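Local structure of putative sortase (Streptococcus pneumoniae, 2W1J) at residues D161-V166 with R186-G191; F136-I141 with D170-L175. The protein is a pilus-associated class C sortase that probably catalyses the transpeptidation joining pilin subunits into the covalently linked pilus fibre of the pneumococcus. One frame throughout, in Å; residues are numbered along the deposited sequence. Where two conformers were deposited one is given.

How the interactions relate
Four segments follow each other from the N terminus: 136-141, 161-166, 170-175 and 186-191. Interaction 2 joins the first to the third and closes a loop of 28 intervening residues; interaction 1 joins the second to the fourth and closes one of 19, so the two loops cross. Interaction 2 ties strand 135-139 to strand 170-178 across the interior enclosed by the sortase beta-barrel, whereas interaction 1 lays the loop between strands 144-155 and 170-178 against strand 185-194. Strands 170-178 and 185-194 are antiparallel neighbours, and they link the two contacts directly: Leu174 N lies 2.8 Å from Val189 O, a probable backbone hydrogen bond.

Interaction 1: D161-V166 with R186-G191; sequences DDLLIV and RLLVRG
Leu188 reaches out from its strand to meet Leu163 and the CB of Asp162 in the loop, and this small apolar cluster is the tight part of the contact. Leu188 CD2 lies 3.7 Å from Leu163 CD2, while its other methyl, CD1, is 3.7 Å from Asp162 CB. The two leucine side chains cross at about a right angle. Leu163 uses one branch for the job: with CD1 anti to CA (chi2 -180°), CD2 is the methyl turned onto both methyls of Leu188.

Beside it, towards Arg190, the packing gives way to water. No direct hydrogen bond joins the segments; instead an ordered water donates to Asp162 O at 2.9 Å and accepts from Arg190 NH1 at 3.0 Å, sitting in the guanidinium plane at its edge. The carboxylate of Asp162 does not meet this arginine, its OD1 staying 6.3 Å from Arg190 NH1. It forms a salt bridge with Lys153 on strand 144-155, while Arg190 pairs with Asp150 and makes a cation-pi contact with Tyr171.

The loop linking strands 144-155 and 170-178 thus lies over strand 185-194 of the sortase barrel through apolar contact and a water bridge. With Asp162 and Arg190 each paired to a residue of strand 144-155, the water link is probably the more adaptable part.

Interaction 2: F136-I141 with D170-L175; sequences FYVHNI and DYVTLL
Strands 136-139 and 170-175 run nearly perpendicular, their directions 101° apart and their axes 9.9 Å from each other at closest approach, and no hydrogen bond passes between them. Side chains fill the gap, and the Phe136 ring does most of it. With CG between the backbone N and the carbonyl carbon (chi1 63°), Phe136 lays its ring toward 170-175, one face to Leu174 and the CE1-CZ edge at Val172.

Leu174 comes from the opposite direction and sets CD1 over the middle of that face, 4.0 Å from the centroid and only 7° off the normal, a well-aimed CH-pi contact. Its second methyl reaches towards the far part of the ring, with Leu174 CD2 4.1 Å from Phe136 CE1. Val172 meets that same far end: its CG1 is 3.6 Å from Phe136 CE1, and its carbonyl oxygen lies at the ring edge, in plane, with Phe136 CZ 3.6 Å from Val172 O. That oxygen also has a probable hydrogen bond from Gly191 N of the neighbouring strand, so the ring C-H is at most a weak second contact. Val172 divides its branches between two partners, for the other methyl, CG2, turns to Val138 CG2 at a looser 4.3 Å.

Strand 65-71 adds to this core, Ile71 touching both Phe136 and Leu174. On the other side of strand 170-175, Thr173 points away and hydrogen-bonds to His109.

Val172 and Leu174, at alternate positions, thus point into the core to meet Phe136 and Val138 of the crossing strand. This is the interior of the beta-barrel of the sortase fold, and Thr173, Leu174 and Leu175 begin the family's TLXTC signature, which the strand completes further on.

Interaction 1: D161-V166 with R186-G191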
loop_
_atom_site.group_PDB
_atom_site.type_symbol
_atom_site.label_atom_id
_atom_site.label_comp_id
_atom_site.label_asym_id
_atom_site.label_seq_id
_atom_site.Cartn_x
_atom_site.Cartn_y
_atom_site.Cartn_z
ATOM N N ASP A 161 9.918 -11.490 -6.506
ATOM C CA ASP A 161 10.415 -10.917 -7.761
ATOM C C ASP A 161 9.454 -9.866 -8.327
ATOM O O ASP A 161 9.877 -8.837 -8.863
ATOM C CB ASP A 161 10.612 -12.016 -8.812
ATOM C CG ASP A 161 11.773 -12.949 -8.497
ATOM O OD1 ASP A 161 12.538 -12.668 -7.552
ATOM O OD2 ASP A 161 11.913 -13.970 -9.207
ATOM N N ASP A 162 8.154 -10.123 -8.216
ATOM C CA ASP A 162 7.153 -9.264 -8.824
ATOM C C ASP A 162 6.805 -8.070 -7.945
ATOM O O ASP A 162 5.895 -7.307 -8.296
ATOM C CB ASP A 162 5.884 -10.063 -9.106
ATOM C CG ASP A 162 6.157 -11.275 -9.956
ATOM O OD1 ASP A 162 6.510 -11.095 -11.138
ATOM O OD2 ASP A 162 6.029 -12.405 -9.448
ATOM N N LEU A 163 7.481 -7.940 -6.806
ATOM C CA LEU A 163 7.223 -6.870 -5.845
ATOM C C LEU A 163 8.305 -5.803 -5.859
ATOM O O LEU A 163 8.224 -4.839 -5.105
ATOM C CB LEU A 163 7.118 -7.450 -4.433
ATOM C CG LEU A 163 6.014 -8.498 -4.256
ATOM C CD1 LEU A 163 6.000 -9.001 -2.817
ATOM C CD2 LEU A 163 4.655 -7.936 -4.641
ATOM N N LEU A 164 9.320 -5.993 -6.693
ATOM C CA LEU A 164 10.474 -5.102 -6.710
ATOM C C LEU A 164 10.302 -3.992 -7.740
ATOM O O LEU A 164 9.467 -4.079 -8.640
ATOM C CB LEU A 164 11.740 -5.904 -7.009
ATOM C CG LEU A 164 12.055 -6.998 -5.988
ATOM C CD1 LEU A 164 13.319 -7.738 -6.406
ATOM C CD2 LEU A 164 12.199 -6.423 -4.579
ATOM N N ILE A 165 11.111 -2.947 -7.623
ATOM C CA ILE A 165 11.057 -1.845 -8.577
ATOM C C ILE A 165 11.358 -2.344 -9.981
ATOM O O ILE A 165 12.293 -3.125 -10.182
ATOM C CB ILE A 165 12.050 -0.721 -8.181
ATOM C CG1 ILE A 165 11.544 -0.013 -6.922
ATOM C CG2 ILE A 165 12.253 0.262 -9.316
ATOM C CD1 ILE A 165 12.588 0.877 -6.275
ATOM N N VAL A 166 10.560 -1.888 -10.943
ATOM C CA VAL A 166 10.867 -2.086 -12.352
ATOM C C VAL A 166 11.290 -0.730 -12.906
ATOM O O VAL A 166 10.496 0.201 -12.947
ATOM C CB VAL A 166 9.631 -2.601 -13.128
ATOM C CG1 VAL A 166 9.997 -2.875 -14.582
ATOM C CG2 VAL A 166 9.056 -3.851 -12.456
ATOM N N ARG A 186 -0.279 -16.152 -2.803
ATOM C CA ARG A 186 -0.575 -14.724 -2.684
ATOM C C ARG A 186 -1.097 -14.213 -4.016
ATOM O O ARG A 186 -0.648 -14.651 -5.084
ATOM C CB ARG A 186 0.664 -13.911 -2.272
ATOM C CG ARG A 186 1.381 -14.455 -1.031
ATOM C CD ARG A 186 0.558 -14.303 0.233
ATOM N NE ARG A 186 1.224 -14.880 1.405
ATOM C CZ ARG A 186 0.870 -16.005 2.018
ATOM N NH1 ARG A 186 -0.148 -16.732 1.574
ATOM N NH2 ARG A 186 1.551 -16.410 3.089
ATOM N N LEU A 187 -2.068 -13.311 -3.933
ATOM C CA LEU A 187 -2.635 -12.634 -5.093
ATOM C C LEU A 187 -2.028 -11.241 -5.172
ATOM O O LEU A 187 -2.023 -10.505 -4.172
ATOM C CB LEU A 187 -4.152 -12.518 -4.922
ATOM C CG LEU A 187 -4.921 -11.821 -6.046
ATOM C CD1 LEU A 187 -4.881 -12.665 -7.293
ATOM C CD2 LEU A 187 -6.369 -11.553 -5.641
ATOM N N LEU A 188 -1.539 -10.891 -6.356
ATOM C CA LEU A 188 -0.919 -9.598 -6.622
ATOM C C LEU A 188 -1.733 -8.880 -7.677
ATOM O O LEU A 188 -1.831 -9.369 -8.810
ATOM C CB LEU A 188 0.484 -9.782 -7.196
ATOM C CG LEU A 188 1.551 -10.454 -6.350
ATOM C CD1 LEU A 188 2.914 -10.332 -6.990
ATOM C CD2 LEU A 188 1.561 -9.941 -4.950
ATOM N N VAL A 189 -2.289 -7.730 -7.327
ATOM C CA VAL A 189 -3.011 -6.914 -8.286
ATOM C C VAL A 189 -2.158 -5.674 -8.512
ATOM O O VAL A 189 -2.042 -4.834 -7.619
ATOM C CB VAL A 189 -4.407 -6.550 -7.759
ATOM C CG1 VAL A 189 -5.082 -5.557 -8.697
ATOM C CG2 VAL A 189 -5.259 -7.819 -7.602
ATOM N N ARG A 190 -1.532 -5.588 -9.682
ATOM C CA ARG A 190 -0.607 -4.499 -9.985
ATOM C C ARG A 190 -1.290 -3.451 -10.839
ATOM O O ARG A 190 -1.910 -3.787 -11.852
ATOM C CB ARG A 190 0.619 -5.020 -10.744
ATOM C CG ARG A 190 1.689 -3.964 -10.948
ATOM C CD ARG A 190 2.841 -4.514 -11.763
ATOM N NE ARG A 190 2.484 -4.686 -13.163
ATOM C CZ ARG A 190 3.293 -5.200 -14.079
ATOM N NH1 ARG A 190 4.474 -5.695 -13.720
ATOM N NH2 ARG A 190 2.900 -5.274 -15.345
ATOM N N GLY A 191 -1.133 -2.183 -10.461
ATOM C CA GLY A 191 -1.561 -1.065 -11.306
ATOM C C GLY A 191 -0.396 -0.169 -11.683
ATOM O O GLY A 191 0.551 -0.042 -10.911
HETATM O O HOH W 1 5.834 -6.443 -11.112
#

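Interaction 2: F136-I141 with D170-L175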
loop_
_atom_site.group_PDB
_atom_site.type_symbol
_atom_site.label_atom_id
_atom_site.label_comp_id
_atom_site.label_asym_id
_atom_site.label_seq_id
_atom_site.Cartn_x
_atom_site.Cartn_y
_atom_site.Cartn_z
ATOM N N PHE A 136 -7.635 2.254 -9.078
ATOM C CA PHE A 136 -7.581 2.477 -7.649
ATOM C C PHE A 136 -6.790 3.739 -7.369
ATOM O O PHE A 136 -6.078 4.242 -8.241
ATOM C CB PHE A 136 -7.095 1.253 -6.861
ATOM C CG PHE A 136 -5.685 0.810 -7.166
ATOM C CD1 PHE A 136 -4.612 1.323 -6.449
ATOM C CD2 PHE A 136 -5.442 -0.174 -8.108
ATOM C CE1 PHE A 136 -3.311 0.877 -6.693
ATOM C CE2 PHE A 136 -4.139 -0.631 -8.352
ATOM C CZ PHE A 136 -3.079 -0.107 -7.639
ATOM N N TYR A 137 -6.954 4.274 -6.166
ATOM C CA TYR A 137 -6.447 5.599 -5.832
ATOM C C TYR A 137 -5.685 5.512 -4.530
ATOM O O TYR A 137 -6.178 4.959 -3.541
ATOM C CB TYR A 137 -7.598 6.614 -5.740
ATOM C CG TYR A 137 -8.366 6.706 -7.036
ATOM C CD1 TYR A 137 -7.992 7.605 -8.030
ATOM C CD2 TYR A 137 -9.425 5.844 -7.288
ATOM C CE1 TYR A 137 -8.659 7.646 -9.236
ATOM C CE2 TYR A 137 -10.097 5.878 -8.492
ATOM C CZ TYR A 137 -9.709 6.788 -9.457
ATOM O OH TYR A 137 -10.359 6.845 -10.664
ATOM N N VAL A 138 -4.474 6.043 -4.537
ATOM C CA VAL A 138 -3.643 6.049 -3.346
ATOM C C VAL A 138 -3.581 7.489 -2.853
ATOM O O VAL A 138 -3.135 8.383 -3.574
ATOM C CB VAL A 138 -2.229 5.513 -3.654
ATOM C CG1 VAL A 138 -1.334 5.598 -2.410
ATOM C CG2 VAL A 138 -2.310 4.077 -4.176
ATOM N N HIS A 139 -4.080 7.713 -1.641
ATOM C CA HIS A 139 -4.125 9.035 -1.027
ATOM C C HIS A 139 -2.949 9.185 -0.090
ATOM O O HIS A 139 -2.724 8.319 0.760
ATOM C CB HIS A 139 -5.396 9.184 -0.186
ATOM C CG HIS A 139 -6.674 9.080 -0.963
ATOM N ND1 HIS A 139 -7.568 10.124 -1.051
ATOM C CD2 HIS A 139 -7.222 8.054 -1.661
ATOM C CE1 HIS A 139 -8.610 9.750 -1.775
ATOM N NE2 HIS A 139 -8.426 8.498 -2.158
ATOM N N ASN A 140 -2.215 10.282 -0.226
ATOM C CA ASN A 140 -1.163 10.603 0.732
ATOM C C ASN A 140 -1.320 12.048 1.198
ATOM O O ASN A 140 -2.290 12.706 0.817
ATOM C CB ASN A 140 0.235 10.264 0.187
ATOM C CG ASN A 140 0.611 11.090 -1.024
ATOM O OD1 ASN A 140 0.274 12.272 -1.115
ATOM N ND2 ASN A 140 1.333 10.481 -1.952
ATOM N N ILE A 141 -0.401 12.538 2.022
ATOM C CA ILE A 141 -0.552 13.884 2.565
ATOM C C ILE A 141 -0.559 14.976 1.497
ATOM O O ILE A 141 -1.077 16.068 1.733
ATOM C CB ILE A 141 0.519 14.224 3.623
ATOM C CG1 ILE A 141 1.926 13.935 3.084
ATOM C CG2 ILE A 141 0.246 13.447 4.901
ATOM C CD1 ILE A 141 3.052 14.480 3.960
ATOM N N ASP A 170 6.015 3.219 -12.771
ATOM C CA ASP A 170 5.469 3.711 -11.507
ATOM C C ASP A 170 4.310 2.769 -11.177
ATOM O O ASP A 170 3.227 2.882 -11.761
ATOM C CB ASP A 170 4.977 5.157 -11.727
ATOM C CG ASP A 170 4.371 5.806 -10.484
ATOM O OD1 ASP A 170 4.014 5.101 -9.510
ATOM O OD2 ASP A 170 4.218 7.063 -10.502
ATOM N N TYR A 171 4.566 1.817 -10.279
ATOM C CA TYR A 171 3.631 0.729 -9.969
ATOM C C TYR A 171 3.205 0.750 -8.507
ATOM O O TYR A 171 3.984 1.107 -7.618
ATOM C CB TYR A 171 4.311 -0.621 -10.214
ATOM C CG TYR A 171 4.484 -1.064 -11.647
ATOM C CD1 TYR A 171 3.426 -1.042 -12.551
ATOM C CD2 TYR A 171 5.699 -1.617 -12.074
ATOM C CE1 TYR A 171 3.590 -1.517 -13.861
ATOM C CE2 TYR A 171 5.867 -2.094 -13.368
ATOM C CZ TYR A 171 4.806 -2.045 -14.253
ATOM O OH TYR A 171 4.978 -2.523 -15.538
ATOM N N VAL A 172 1.968 0.331 -8.256
ATOM C CA VAL A 172 1.546 -0.064 -6.917
ATOM C C VAL A 172 0.936 -1.454 -7.055
ATOM O O VAL A 172 0.112 -1.688 -7.947
ATOM C CB VAL A 172 0.518 0.916 -6.309
ATOM C CG1 VAL A 172 -0.106 0.338 -5.041
ATOM C CG2 VAL A 172 1.183 2.256 -6.012
ATOM N N THR A 173 1.357 -2.370 -6.188
ATOM C CA THR A 173 0.751 -3.696 -6.121
ATOM C C THR A 173 -0.016 -3.843 -4.817
ATOM O O THR A 173 0.480 -3.496 -3.736
ATOM C CB THR A 173 1.811 -4.806 -6.262
ATOM O OG1 THR A 173 2.380 -4.733 -7.577
ATOM C CG2 THR A 173 1.221 -6.207 -6.033
ATOM N N LEU A 174 -1.241 -4.346 -4.943
ATOM C CA LEU A 174 -2.089 -4.714 -3.821
ATOM C C LEU A 174 -1.935 -6.218 -3.611
ATOM O O LEU A 174 -2.108 -7.011 -4.544
ATOM C CB LEU A 174 -3.536 -4.320 -4.113
ATOM C CG LEU A 174 -3.715 -2.889 -4.638
ATOM C CD1 LEU A 174 -5.188 -2.634 -4.911
ATOM C CD2 LEU A 174 -3.184 -1.880 -3.646
ATOM N N LEU A 175 -1.566 -6.583 -2.383
ATOM C CA LEU A 175 -1.138 -7.934 -2.041
ATOM C C LEU A 175 -2.064 -8.547 -0.993
ATOM O O LEU A 175 -2.306 -7.935 0.045
ATOM C CB LEU A 175 0.285 -7.857 -1.476
ATOM C CG LEU A 175 0.905 -9.093 -0.830
ATOM C CD1 LEU A 175 1.043 -10.194 -1.866
ATOM C CD2 LEU A 175 2.257 -8.775 -0.204
#